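Local structure of putative branched-chain amino acid ABC transporter, periplasmic branched-chain amino acid-binding protein (Pseudomonas protegens Pf-5, 4RU0) at residues A[92-97]-A[122-127]; A[109-114]-A[129-134]; A[238-243]-A[262-267]; A[281-286]-A[400-405]. The protein probably serves as the periplasmic solute-binding component of an ABC importer, capturing branched-chain amino acids or related small solutes between two lobes. All coordinates share one frame; numbering follows the deposited sequence.

Overall arrangement
From the N terminus, contact 1 (92-97 with 122-127) opens first and closes a loop of 24 residues. Contact 2 (109-114 with 129-134) opens within it and closes after it, so the two cross; its own loop of 14 residues is mostly helix 114-126. They touch where that helix runs into strand 131-132, and together tie helices 87-97 and 114-126 to the short parallel strands. Contact 3 (238-243 with 262-267) closes a beta-alpha-beta unit, its centre about 25 Å from that of contact 2, on the opposite side of the chain's centre. Contact 4 (281-286 with 400-405) closes the longest loop and adjoins contact 3 through Tyr-286 and around Asp-262; both reach the same seven-stranded mixed sheet.

Contact 1. Residues A[92-97]-A[122-127]; sequences ECYERF and ERAEVD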
loop_
_atom_site.group_PDB
_atom_site.type_symbol
_atom_site.label_atom_id
_atom_site.label_comp_id
_atom_site.label_asym_id
_atom_site.label_seq_id
_atom_site.Cartn_x
_atom_site.Cartn_y
_atom_site.Cartn_z
ATOM N N GLU A 92 4.777 3.663 -21.269
ATOM C CA GLU A 92 5.489 2.910 -22.298
ATOM C C GLU A 92 5.781 1.478 -21.857
ATOM O O GLU A 92 5.764 0.557 -22.671
ATOM C CB GLU A 92 6.795 3.604 -22.673
ATOM C CG GLU A 92 6.604 4.944 -23.358
ATOM C CD GLU A 92 7.922 5.654 -23.604
ATOM O OE1 GLU A 92 8.983 5.045 -23.327
ATOM O OE2 GLU A 92 7.893 6.816 -24.069
ATOM N N CYS A 93 6.057 1.297 -20.570
ATOM C CA CYS A 93 6.319 -0.032 -20.033
ATOM C C CYS A 93 5.070 -0.893 -20.111
ATOM O O CYS A 93 5.128 -2.045 -20.531
ATOM C CB CYS A 93 6.825 0.053 -18.587
ATOM S SG CYS A 93 8.586 0.447 -18.478
ATOM N N TYR A 94 3.939 -0.314 -19.722
ATOM C CA TYR A 94 2.661 -1.003 -19.780
ATOM C C TYR A 94 2.347 -1.445 -21.204
ATOM O O TYR A 94 1.908 -2.572 -21.424
ATOM C CB TYR A 94 1.543 -0.111 -19.245
ATOM C CG TYR A 94 0.151 -0.611 -19.569
ATOM C CD1 TYR A 94 -0.500 -0.211 -20.734
ATOM C CD2 TYR A 94 -0.515 -1.479 -18.710
ATOM C CE1 TYR A 94 -1.764 -0.667 -21.035
ATOM C CE2 TYR A 94 -1.787 -1.934 -19.002
ATOM C CZ TYR A 94 -2.404 -1.521 -20.167
ATOM O OH TYR A 94 -3.665 -1.965 -20.467
ATOM N N GLU A 95 2.569 -0.554 -22.167
ATOM C CA GLU A 95 2.281 -0.859 -23.565
ATOM C C GLU A 95 3.228 -1.922 -24.100
ATOM O O GLU A 95 2.860 -2.702 -24.976
ATOM C CB GLU A 95 2.366 0.403 -24.427
ATOM C CG GLU A 95 1.263 1.408 -24.146
ATOM C CD GLU A 95 -0.109 0.923 -24.593
ATOM O OE1 GLU A 95 -0.190 0.153 -25.575
ATOM O OE2 GLU A 95 -1.112 1.312 -23.964
ATOM N N ARG A 96 4.450 -1.949 -23.579
ATOM C CA ARG A 96 5.403 -2.971 -23.981
ATOM C C ARG A 96 4.990 -4.340 -23.433
ATOM O O ARG A 96 5.145 -5.359 -24.101
ATOM C CB ARG A 96 6.810 -2.606 -23.511
ATOM C CG ARG A 96 7.754 -3.799 -23.353
ATOM C CD ARG A 96 9.187 -3.470 -23.759
ATOM N NE ARG A 96 9.722 -2.289 -23.085
ATOM C CZ ARG A 96 9.757 -1.071 -23.625
ATOM N NH1 ARG A 96 9.281 -0.868 -24.851
ATOM N NH2 ARG A 96 10.262 -0.049 -22.940
ATOM N N PHE A 97 4.429 -4.344 -22.228
ATOM C CA PHE A 97 4.138 -5.579 -21.513
ATOM C C PHE A 97 2.723 -6.119 -21.709
ATOM O O PHE A 97 2.499 -7.320 -21.554
ATOM C CB PHE A 97 4.382 -5.378 -20.015
ATOM C CG PHE A 97 5.827 -5.433 -19.620
ATOM C CD1 PHE A 97 6.764 -6.029 -20.451
ATOM C CD2 PHE A 97 6.248 -4.897 -18.412
ATOM C CE1 PHE A 97 8.097 -6.088 -20.088
ATOM C CE2 PHE A 97 7.581 -4.953 -18.037
ATOM C CZ PHE A 97 8.506 -5.549 -18.879
ATOM N N GLU A 122 -7.884 4.061 -17.509
ATOM C CA GLU A 122 -8.916 3.950 -18.524
ATOM C C GLU A 122 -8.528 2.955 -19.610
ATOM O O GLU A 122 -9.361 2.166 -20.061
ATOM C CB GLU A 122 -9.224 5.324 -19.126
ATOM C CG GLU A 122 -9.719 6.320 -18.080
ATOM C CD GLU A 122 -10.068 7.684 -18.656
ATOM O OE1 GLU A 122 -9.143 8.489 -18.907
ATOM O OE2 GLU A 122 -11.274 7.966 -18.836
ATOM N N ARG A 123 -7.266 2.959 -20.019
ATOM C CA ARG A 123 -6.874 2.065 -21.100
ATOM C C ARG A 123 -6.640 0.650 -20.577
ATOM O O ARG A 123 -6.668 -0.313 -21.343
ATOM C CB ARG A 123 -5.644 2.604 -21.844
ATOM C CG ARG A 123 -4.303 2.380 -21.193
ATOM C CD ARG A 123 -3.186 2.778 -22.167
ATOM N NE ARG A 123 -3.081 4.226 -22.379
ATOM C CZ ARG A 123 -2.173 4.805 -23.168
ATOM N NH1 ARG A 123 -1.294 4.071 -23.837
ATOM N NH2 ARG A 123 -2.139 6.124 -23.293
ATOM N N ALA A 124 -6.448 0.522 -19.269
ATOM C CA ALA A 124 -6.361 -0.794 -18.646
ATOM C C ALA A 124 -7.712 -1.501 -18.690
ATOM O O ALA A 124 -7.780 -2.715 -18.861
ATOM C CB ALA A 124 -5.874 -0.680 -17.211
ATOM N N GLU A 125 -8.784 -0.733 -18.523
ATOM C CA GLU A 125 -10.135 -1.277 -18.600
ATOM C C GLU A 125 -10.437 -1.780 -20.010
ATOM O O GLU A 125 -10.980 -2.874 -20.181
ATOM C CB GLU A 125 -11.163 -0.227 -18.175
ATOM C CG GLU A 125 -12.600 -0.726 -18.192
ATOM C CD GLU A 125 -13.527 0.119 -17.327
ATOM O OE1 GLU A 125 -13.024 0.891 -16.477
ATOM O OE2 GLU A 125 -14.762 0.008 -17.494
ATOM N N VAL A 126 -10.068 -0.986 -21.015
ATOM C CA VAL A 126 -10.268 -1.367 -22.414
ATOM C C VAL A 126 -9.486 -2.630 -22.774
ATOM O O VAL A 126 -9.973 -3.475 -23.526
ATOM C CB VAL A 126 -9.855 -0.234 -23.372
ATOM C CG1 VAL A 126 -10.031 -0.661 -24.821
ATOM C CG2 VAL A 126 -10.663 1.018 -23.087
ATOM N N ASP A 127 -8.277 -2.762 -22.233
ATOM C CA ASP A 127 -7.412 -3.900 -22.560
ATOM C C ASP A 127 -7.718 -5.108 -21.687
ATOM O O ASP A 127 -7.099 -6.158 -21.836
ATOM C CB ASP A 127 -5.932 -3.528 -22.408
ATOM C CG ASP A 127 -5.529 -2.342 -23.269
ATOM O OD1 ASP A 127 -6.262 -2.007 -24.226
ATOM O OD2 ASP A 127 -4.465 -1.753 -22.992
#
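With CG anti to the backbone N (chi1 166°), Tyr-94 points from helix 87-97 toward segment 122-127, where its hydroxyl donates to Asp-127 OD2, OH to OD2 being 2.7 Å. Ring and carboxylate lie nearly coplanar, 13° apart, and OD2 is approached on its anti side. A tyrosine suits the place because the short segment axes are 12.2 Å apart, a gap that a long, rigid side chain can span while still ending in a polar group. Beside it Glu-95, bent at chi2, carries its carboxylate to Arg-123, and NH1 of Arg-123 lies 2.8 Å from OE2 of Glu-95 in a salt bridge. The acceptor sits in the guanidinium plane, yet the donor comes from above the carboxylate plane. The aliphatic part of Arg-123 also packs on the tyrosine, CD lying 3.9 Å from CE1 of Tyr-94, while the small Ala-124 lets the hydroxyl come close, OH of Tyr-94 being 3.5 Å from CA of Ala-124. Glu-95 has a second cationic partner in Lys-98. The two helix segments run almost parallel; the ring of Tyr-94 also meets Tyr-109 edge-to-face and touches Ile-129, while the Cys-93 to Cys-81 disulfide pins helix 87-97 to strand 76-82.

Contact 2. Residues A[109-114]-A[129-134]; sequences YQPNGA and IPLITL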
loop_
_atom_site.group_PDB
_atom_site.type_symbol
_atom_site.label_atom_id
_atom_site.label_comp_id
_atom_site.label_asym_id
_atom_site.label_seq_id
_atom_site.Cartn_x
_atom_site.Cartn_y
_atom_site.Cartn_z
ATOM N N TYR A 109 -1.296 -6.561 -13.441
ATOM C CA TYR A 109 -0.262 -5.566 -13.682
ATOM C C TYR A 109 -0.113 -4.573 -12.522
ATOM O O TYR A 109 -1.095 -3.997 -12.045
ATOM C CB TYR A 109 -0.547 -4.811 -14.981
ATOM C CG TYR A 109 0.606 -3.938 -15.410
ATOM C CD1 TYR A 109 1.630 -4.449 -16.196
ATOM C CD2 TYR A 109 0.685 -2.606 -15.013
ATOM C CE1 TYR A 109 2.699 -3.658 -16.582
ATOM C CE2 TYR A 109 1.748 -1.809 -15.394
ATOM C CZ TYR A 109 2.750 -2.338 -16.179
ATOM O OH TYR A 109 3.812 -1.552 -16.563
ATOM N N GLN A 110 1.128 -4.376 -12.085
ATOM C CA GLN A 110 1.439 -3.452 -10.990
ATOM C C GLN A 110 2.377 -2.353 -11.463
ATOM O O GLN A 110 3.581 -2.568 -11.576
ATOM C CB GLN A 110 2.069 -4.199 -9.815
ATOM C CG GLN A 110 1.144 -5.195 -9.150
ATOM C CD GLN A 110 1.859 -6.461 -8.714
ATOM O OE1 GLN A 110 2.666 -7.017 -9.459
ATOM N NE2 GLN A 110 1.566 -6.921 -7.504
ATOM N N PRO A 111 1.825 -1.166 -11.748
ATOM C CA PRO A 111 2.630 -0.059 -12.280
ATOM C C PRO A 111 3.694 0.450 -11.303
ATOM O O PRO A 111 4.678 1.032 -11.749
ATOM C CB PRO A 111 1.587 1.031 -12.571
ATOM C CG PRO A 111 0.391 0.657 -11.780
ATOM C CD PRO A 111 0.392 -0.835 -11.690
ATOM N N ASN A 112 3.504 0.218 -10.007
ATOM C CA ASN A 112 4.449 0.681 -8.989
ATOM C C ASN A 112 4.732 2.177 -9.113
ATOM O O ASN A 112 5.885 2.597 -9.208
ATOM C CB ASN A 112 5.759 -0.106 -9.071
ATOM C CG ASN A 112 5.564 -1.596 -8.841
ATOM O OD1 ASN A 112 4.801 -2.005 -7.969
ATOM N ND2 ASN A 112 6.251 -2.417 -9.633
ATOM N N GLY A 113 3.671 2.975 -9.118
ATOM C CA GLY A 113 3.787 4.399 -9.375
ATOM C C GLY A 113 2.431 5.061 -9.521
ATOM O O GLY A 113 1.640 4.706 -10.396
ATOM N N ALA A 114 2.161 6.026 -8.653
ATOM C CA ALA A 114 0.874 6.714 -8.631
ATOM C C ALA A 114 0.543 7.457 -9.939
ATOM O O ALA A 114 -0.549 7.268 -10.478
ATOM C CB ALA A 114 0.820 7.665 -7.446
ATOM N N ILE A 129 -7.021 -5.550 -18.488
ATOM C CA ILE A 129 -5.867 -5.879 -17.666
ATOM C C ILE A 129 -5.988 -5.237 -16.284
ATOM O O ILE A 129 -6.029 -4.016 -16.158
ATOM C CB ILE A 129 -4.559 -5.431 -18.326
ATOM C CG1 ILE A 129 -4.385 -6.138 -19.668
ATOM C CG2 ILE A 129 -3.382 -5.715 -17.406
ATOM C CD1 ILE A 129 -3.018 -5.979 -20.275
ATOM N N PRO A 130 -6.051 -6.072 -15.238
ATOM C CA PRO A 130 -6.219 -5.573 -13.872
ATOM C C PRO A 130 -5.013 -4.766 -13.415
ATOM O O PRO A 130 -3.886 -5.251 -13.491
ATOM C CB PRO A 130 -6.360 -6.852 -13.034
ATOM C CG PRO A 130 -6.559 -7.965 -14.015
ATOM C CD PRO A 130 -5.899 -7.533 -15.278
ATOM N N LEU A 131 -5.250 -3.538 -12.969
ATOM C CA LEU A 131 -4.198 -2.743 -12.361
ATOM C C LEU A 131 -4.241 -2.949 -10.864
ATOM O O LEU A 131 -5.278 -2.754 -10.237
ATOM C CB LEU A 131 -4.354 -1.257 -12.688
ATOM C CG LEU A 131 -4.140 -0.814 -14.136
ATOM C CD1 LEU A 131 -4.154 0.714 -14.228
ATOM C CD2 LEU A 131 -2.865 -1.392 -14.742
ATOM N N ILE A 132 -3.116 -3.356 -10.294
ATOM C CA ILE A 132 -2.997 -3.451 -8.849
ATOM C C ILE A 132 -2.168 -2.286 -8.326
ATOM O O ILE A 132 -1.019 -2.100 -8.728
ATOM C CB ILE A 132 -2.350 -4.776 -8.412
ATOM C CG1 ILE A 132 -3.237 -5.961 -8.798
ATOM C CG2 ILE A 132 -2.098 -4.774 -6.923
ATOM C CD1 ILE A 132 -2.577 -7.312 -8.570
ATOM N N THR A 133 -2.762 -1.513 -7.431
ATOM C CA THR A 133 -2.042 -0.502 -6.661
ATOM C C THR A 133 -2.206 -0.772 -5.176
ATOM O O THR A 133 -3.222 -0.481 -4.593
ATOM C CB THR A 133 -2.515 0.931 -6.987
ATOM O OG1 THR A 133 -3.899 1.076 -6.689
ATOM C CG2 THR A 133 -2.312 1.245 -8.419
ATOM N N LEU A 134 -1.162 -1.273 -4.547
ATOM C CA LEU A 134 -1.257 -1.654 -3.153
ATOM C C LEU A 134 -1.033 -0.435 -2.282
ATOM O O LEU A 134 -0.013 0.204 -2.358
ATOM C CB LEU A 134 -0.224 -2.734 -2.859
ATOM C CG LEU A 134 -0.214 -3.522 -1.561
ATOM C CD1 LEU A 134 -1.463 -4.349 -1.399
ATOM C CD2 LEU A 134 0.998 -4.432 -1.534
HETATM O O HOH W 1 1.442 -0.961 -8.369
#
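Tyr-109 and Leu-131 form a single backbone bridge: Tyr-109 N donates to Pro-130 O at 2.9 Å, and Ile-132 N donates to Tyr-109 O at 2.7 Å with a nearly straight N-H...O angle of 173°. The CA of Leu-131 adds a CH...O contact to the same carbonyl of Tyr-109. A proline is tolerated as Pro-130 because the bridge to Tyr-109 uses its carbonyl and needs no N-H from it. Past the bridge Pro-111 has no N-H to give, and its CD instead rests 3.5 Å from Ile-132 O. That carbonyl takes a hydrogen from a water, which in turn accepts from Asn-112 N, so one water spans the separating backbones. Among the side chains, Tyr-109 and Leu-131 lie side by side, pointing the same way, with CD2 of Tyr-109 3.8 Å from CD2 of Leu-131. The CB of Tyr-109 meets CG2 of Ile-129 at the same distance. Gln-110 and Ile-132 form a second such pair, CG of Gln-110 being 3.6 Å from CB of Ile-132; the methylenes of the glutamine give an apolar surface, while its amide reaches Asn-333 through a weak hydrogen bond. Ile-129, Leu-131 and Ile-132 are all buried, where apolar side chains fit. Leu-131 packs on helix 114-126 at Leu-120 and Ala-124, strand 131-132 pairs with strand 150-151, and Tyr-109 lies against strand 34-40.

Contact 3. Residues A[238-243]-A[262-267]; sequences VFLRTW and DHIIGD. With P3G (3,6,9,12,15-pentaoxaheptadecane), chain C.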
loop_
_atom_site.group_PDB
_atom_site.type_symbol
_atom_site.label_atom_id
_atom_site.label_comp_id
_atom_site.label_asym_id
_atom_site.label_seq_id
_atom_site.Cartn_x
_atom_site.Cartn_y
_atom_site.Cartn_z
ATOM N N VAL A 238 -1.227 13.957 16.157
ATOM C CA VAL A 238 -1.020 14.442 14.799
ATOM C C VAL A 238 -0.959 13.277 13.813
ATOM O O VAL A 238 -0.137 12.364 13.944
ATOM C CB VAL A 238 0.266 15.283 14.670
ATOM C CG1 VAL A 238 0.545 15.603 13.200
ATOM C CG2 VAL A 238 0.140 16.570 15.476
ATOM N N PHE A 239 -1.869 13.308 12.848
ATOM C CA PHE A 239 -1.888 12.379 11.731
ATOM C C PHE A 239 -0.993 12.974 10.638
ATOM O O PHE A 239 -1.372 13.940 9.976
ATOM C CB PHE A 239 -3.325 12.177 11.240
ATOM C CG PHE A 239 -3.500 11.044 10.255
ATOM C CD1 PHE A 239 -2.492 10.112 10.037
ATOM C CD2 PHE A 239 -4.686 10.916 9.549
ATOM C CE1 PHE A 239 -2.666 9.071 9.125
ATOM C CE2 PHE A 239 -4.868 9.879 8.641
ATOM C CZ PHE A 239 -3.850 8.952 8.430
ATOM N N LEU A 240 0.199 12.413 10.466
ATOM C CA LEU A 240 1.180 13.005 9.568
ATOM C C LEU A 240 1.089 12.415 8.169
ATOM O O LEU A 240 1.530 11.291 7.931
ATOM C CB LEU A 240 2.592 12.819 10.117
ATOM C CG LEU A 240 3.674 13.532 9.316
ATOM C CD1 LEU A 240 3.436 15.030 9.348
ATOM C CD2 LEU A 240 5.067 13.185 9.826
ATOM N N ARG A 241 0.606 13.202 7.229
ATOM C CA ARG A 241 0.380 12.726 5.881
ATOM C C ARG A 241 1.176 13.601 4.950
ATOM O O ARG A 241 0.680 14.232 4.068
ATOM C CB ARG A 241 -1.099 12.765 5.543
ATOM C CG ARG A 241 -1.969 11.987 6.506
ATOM C CD ARG A 241 -3.297 11.591 5.904
ATOM N NE ARG A 241 -3.063 10.615 4.880
ATOM C CZ ARG A 241 -3.317 10.782 3.598
ATOM N NH1 ARG A 241 -3.012 9.824 2.759
ATOM N NH2 ARG A 241 -3.870 11.878 3.165
ATOM N N THR A 242 2.460 13.595 5.203
ATOM C CA THR A 242 3.445 14.232 4.347
ATOM C C THR A 242 4.057 13.181 3.430
ATOM O O THR A 242 3.722 12.000 3.512
ATOM C CB THR A 242 4.561 14.903 5.176
ATOM O OG1 THR A 242 5.049 13.965 6.149
ATOM C CG2 THR A 242 4.031 16.130 5.890
ATOM N N TRP A 243 4.955 13.613 2.558
ATOM C CA TRP A 243 5.622 12.703 1.642
ATOM C C TRP A 243 6.970 13.276 1.234
ATOM O O TRP A 243 7.119 14.491 1.084
ATOM C CB TRP A 243 4.745 12.442 0.416
ATOM C CG TRP A 243 5.476 11.797 -0.708
ATOM C CD1 TRP A 243 5.802 10.475 -0.829
ATOM C CD2 TRP A 243 5.982 12.447 -1.877
ATOM N NE1 TRP A 243 6.482 10.264 -2.006
ATOM C CE2 TRP A 243 6.606 11.460 -2.667
ATOM C CE3 TRP A 243 5.968 13.767 -2.333
ATOM C CZ2 TRP A 243 7.213 11.754 -3.891
ATOM C CZ3 TRP A 243 6.571 14.060 -3.549
ATOM C CH2 TRP A 243 7.184 13.058 -4.313
ATOM N N ASP A 262 6.015 11.161 19.860
ATOM C CA ASP A 262 5.295 9.895 19.977
ATOM C C ASP A 262 3.782 10.124 20.036
ATOM O O ASP A 262 3.011 9.200 20.290
ATOM C CB ASP A 262 5.779 9.102 21.198
ATOM C CG ASP A 262 5.477 9.798 22.508
ATOM O OD1 ASP A 262 5.309 11.035 22.512
ATOM O OD2 ASP A 262 5.413 9.098 23.538
ATOM N N HIS A 263 3.367 11.365 19.796
ATOM C CA HIS A 263 1.957 11.675 19.585
ATOM C C HIS A 263 1.720 11.915 18.105
ATOM O O HIS A 263 0.645 12.372 17.710
ATOM C CB HIS A 263 1.518 12.907 20.382
ATOM C CG HIS A 263 1.564 12.719 21.869
ATOM N ND1 HIS A 263 1.009 13.631 22.746
ATOM C CD2 HIS A 263 2.097 11.741 22.632
ATOM C CE1 HIS A 263 1.199 13.217 23.988
ATOM N NE2 HIS A 263 1.859 12.070 23.945
ATOM N N ILE A 264 2.738 11.631 17.294
ATOM C CA ILE A 264 2.641 11.791 15.846
ATOM C C ILE A 264 2.531 10.428 15.174
ATOM O O ILE A 264 3.361 9.554 15.406
ATOM C CB ILE A 264 3.861 12.538 15.259
ATOM C CG1 ILE A 264 4.127 13.841 16.020
ATOM C CG2 ILE A 264 3.658 12.813 13.764
ATOM C CD1 ILE A 264 5.227 14.675 15.418
ATOM N N ILE A 265 1.507 10.248 14.344
ATOM C CA ILE A 265 1.336 8.984 13.635
ATOM C C ILE A 265 1.392 9.197 12.133
ATOM O O ILE A 265 0.544 9.879 11.553
ATOM C CB ILE A 265 0.010 8.295 13.987
ATOM C CG1 ILE A 265 -0.130 8.147 15.502
ATOM C CG2 ILE A 265 -0.062 6.940 13.310
ATOM C CD1 ILE A 265 -1.464 7.577 15.942
ATOM N N GLY A 266 2.393 8.601 11.504
ATOM C CA GLY A 266 2.587 8.786 10.083
ATOM C C GLY A 266 1.698 7.918 9.212
ATOM O O GLY A 266 1.317 6.801 9.586
ATOM N N ASP A 267 1.360 8.462 8.047
ATOM C CA ASP A 267 0.764 7.718 6.946
ATOM C C ASP A 267 1.629 6.506 6.600
ATOM O O ASP A 267 2.811 6.461 6.950
ATOM C CB ASP A 267 0.625 8.632 5.729
ATOM C CG ASP A 267 -0.286 8.067 4.675
ATOM O OD1 ASP A 267 0.193 7.287 3.825
ATOM O OD2 ASP A 267 -1.484 8.423 4.688
HETATM O O3 P3G C . 6.805 2.429 -4.514
HETATM C C7 P3G C . 5.396 2.500 -4.649
HETATM C C8 P3G C . 5.029 3.803 -5.332
HETATM O O4 P3G C . 3.708 4.159 -4.950
HETATM C C9 P3G C . 3.574 5.556 -4.763
HETATM C C10 P3G C . 2.774 5.779 -3.500
HETATM O O5 P3G C . 2.040 6.984 -3.622
HETATM C C11 P3G C . 2.219 7.818 -2.496
HETATM C C12 P3G C . 1.680 9.200 -2.811
HETATM O O6 P3G C . 2.664 10.170 -2.503
HETATM C C13 P3G C . 2.368 11.423 -3.075
HETATM C C14 P3G C . 3.201 11.599 -4.319
HETATM O O7 P3G C . 2.670 12.664 -5.091
#
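Strands 237-241 and 264-266, joined through helix 246-256, form a beta-alpha-beta unit whose first strand leads to Trp-243 of the ligand pocket. Four backbone hydrogen bonds zip the parallel pair, among them Ile-265 N to Val-238 O at 2.7 Å and Leu-240 N to Ile-265 O at 2.8 Å. On one sheet face CB of Leu-240 packs 3.8 Å from CG2 of Ile-264, and Gly-266, bridged with Leu-240, adds no side chain there. On the other face, the Phe-239 ring turns its edge to Ile-265 O, and CD of Arg-241 lies over one ring face. At the C-terminal end Arg-241, bent at chi3, grips one oxygen of Asp-267 side-on: NE and NH1 lie 2.7 Å and 2.8 Å from OD2 of Asp-267, both from the same face of the carboxylate. A methionine in place of Arg-241 would probably leave the buried Asp-267 carboxylate without its counter-charge and Tyr-192 without its cation-pi partner. Asp-267 OD1 accepts from Trp-269 N, another pocket residue. Trp-243 lays its ring against the bound polyether, C14 sitting 3.7 Å above its centre. Parallel strands whose C-terminal ends lead to the ligand are typical of the alpha/beta lobes of periplasmic binding proteins.

Contact 4. Residues A[281-286]-A[400-405]; sequences AAAKGY and QQWDGA
Gly-285 N donates to Trp-402 O at 2.6 Å, and Trp-402 N returns a bond to Tyr-286 O at 2.8 Å, so the backbones grip each other in both directions. Lys-284 adds a third bond, its ammonium NZ lying 2.7 Å from Asp-403 O in the carbonyl plane; the kink at chi4 (-63°) sets NZ there. Gln-401 supplies the fourth: with CG anti to the backbone N (chi1 180°) its extended chain carries NE2 to within 2.9 Å of Gly-285 O. An alanine in place of Gln-401 would probably leave Gly-285 O without this amide donor and open a gap beside the turn. Gly-285 and Gly-404 both adopt positive phi values, at which a side chain would strike the preceding carbonyl. Asp-403 OD1 accepts from Ala-405 N, making an Asx turn, and also from Asn-406 N. Outward, Ala-283 O lies at the indole edge, 3.3 Å from CD1 of Trp-402; CB of Ala-283 packs 3.9 Å from the same CD1. Trp-402 and Tyr-286 also pack on Val-276 of helix 273-276, and the Tyr-286 hydroxyl is hydrogen-bonded to Ala-270 O. A type II beta turn, Ala-283 to Tyr-286, thus leads into strand 287-290 as it joins antiparallel strand 396-402, at the passage from parallel to antiparallel strands in this mixed sheet.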
loop_
_atom_site.group_PDB
_atom_site.type_symbol
_atom_site.label_atom_id
_atom_site.label_comp_id
_atom_site.label_asym_id
_atom_site.label_seq_id
_atom_site.Cartn_x
_atom_site.Cartn_y
_atom_site.Cartn_z
ATOM N N ALA A 281 17.858 12.184 16.013
ATOM C CA ALA A 281 17.294 11.791 17.301
ATOM C C ALA A 281 15.996 12.521 17.633
ATOM O O ALA A 281 15.299 12.150 18.577
ATOM C CB ALA A 281 18.315 12.014 18.406
ATOM N N ALA A 282 15.665 13.552 16.864
ATOM C CA ALA A 282 14.383 14.238 17.036
ATOM C C ALA A 282 13.198 13.333 16.690
ATOM O O ALA A 282 12.056 13.634 17.040
ATOM C CB ALA A 282 14.337 15.500 16.185
ATOM N N ALA A 283 13.473 12.225 16.004
ATOM C CA ALA A 283 12.417 11.327 15.547
ATOM C C ALA A 283 12.175 10.153 16.497
ATOM O O ALA A 283 11.355 9.284 16.209
ATOM C CB ALA A 283 12.743 10.809 14.152
ATOM N N LYS A 284 12.882 10.122 17.620
ATOM C CA LYS A 284 12.698 9.049 18.597
ATOM C C LYS A 284 11.273 9.031 19.142
ATOM O O LYS A 284 10.783 10.036 19.650
ATOM C CB LYS A 284 13.688 9.194 19.757
ATOM C CG LYS A 284 15.134 8.894 19.400
ATOM C CD LYS A 284 16.026 9.024 20.626
ATOM C CE LYS A 284 17.440 8.532 20.349
ATOM N NZ LYS A 284 17.468 7.080 20.018
ATOM N N GLY A 285 10.608 7.886 19.030
ATOM C CA GLY A 285 9.253 7.750 19.535
ATOM C C GLY A 285 8.181 7.850 18.461
ATOM O O GLY A 285 7.032 7.462 18.686
ATOM N N TYR A 286 8.563 8.371 17.298
ATOM C CA TYR A 286 7.670 8.526 16.149
ATOM C C TYR A 286 6.871 7.269 15.828
ATOM O O TYR A 286 7.431 6.176 15.746
ATOM C CB TYR A 286 8.491 8.945 14.931
ATOM C CG TYR A 286 7.728 9.072 13.631
ATOM C CD1 TYR A 286 6.909 10.168 13.382
ATOM C CD2 TYR A 286 7.851 8.111 12.639
ATOM C CE1 TYR A 286 6.220 10.290 12.185
ATOM C CE2 TYR A 286 7.172 8.227 11.440
ATOM C CZ TYR A 286 6.360 9.316 11.218
ATOM O OH TYR A 286 5.688 9.429 10.022
ATOM N N GLN A 400 3.761 0.898 14.168
ATOM C CA GLN A 400 5.123 0.613 14.589
ATOM C C GLN A 400 5.807 1.889 15.061
ATOM O O GLN A 400 5.498 2.982 14.575
ATOM C CB GLN A 400 5.918 -0.041 13.457
ATOM C CG GLN A 400 6.052 0.807 12.217
ATOM C CD GLN A 400 6.738 0.066 11.095
ATOM O OE1 GLN A 400 6.663 -1.159 11.015
ATOM N NE2 GLN A 400 7.417 0.805 10.222
ATOM N N GLN A 401 6.731 1.741 16.010
ATOM C CA GLN A 401 7.375 2.882 16.657
ATOM C C GLN A 401 8.876 2.939 16.376
ATOM O O GLN A 401 9.565 1.916 16.412
ATOM C CB GLN A 401 7.121 2.837 18.167
ATOM C CG GLN A 401 7.754 3.973 18.952
ATOM C CD GLN A 401 7.137 4.129 20.330
ATOM O OE1 GLN A 401 6.863 3.142 21.014
ATOM N NE2 GLN A 401 6.896 5.370 20.735
ATOM N N TRP A 402 9.372 4.143 16.105
ATOM C CA TRP A 402 10.772 4.357 15.745
ATOM C C TRP A 402 11.615 4.780 16.950
ATOM O O TRP A 402 11.246 5.713 17.671
ATOM C CB TRP A 402 10.844 5.412 14.642
ATOM C CG TRP A 402 12.217 5.765 14.172
ATOM C CD1 TRP A 402 12.876 6.942 14.383
ATOM C CD2 TRP A 402 13.093 4.948 13.387
ATOM N NE1 TRP A 402 14.110 6.906 13.779
ATOM C CE2 TRP A 402 14.270 5.692 13.166
ATOM C CE3 TRP A 402 13.000 3.656 12.855
ATOM C CZ2 TRP A 402 15.345 5.189 12.433
ATOM C CZ3 TRP A 402 14.068 3.157 12.130
ATOM C CH2 TRP A 402 15.227 3.924 11.925
ATOM N N ASP A 403 12.743 4.109 17.176
ATOM C CA ASP A 403 13.581 4.453 18.327
ATOM C C ASP A 403 14.854 5.202 17.930
ATOM O O ASP A 403 15.686 5.524 18.778
ATOM C CB ASP A 403 13.939 3.198 19.137
ATOM C CG ASP A 403 14.720 2.165 18.330
ATOM O OD1 ASP A 403 15.434 2.531 17.371
ATOM O OD2 ASP A 403 14.629 0.966 18.673
ATOM N N GLY A 404 14.997 5.479 16.640
ATOM C CA GLY A 404 16.173 6.168 16.142
ATOM C C GLY A 404 17.018 5.246 15.293
ATOM O O GLY A 404 17.881 5.697 14.536
ATOM N N ALA A 405 16.757 3.947 15.414
ATOM C CA ALA A 405 17.529 2.939 14.700
ATOM C C ALA A 405 16.643 1.837 14.126
ATOM O O ALA A 405 16.909 1.325 13.039
ATOM C CB ALA A 405 18.579 2.339 15.619
#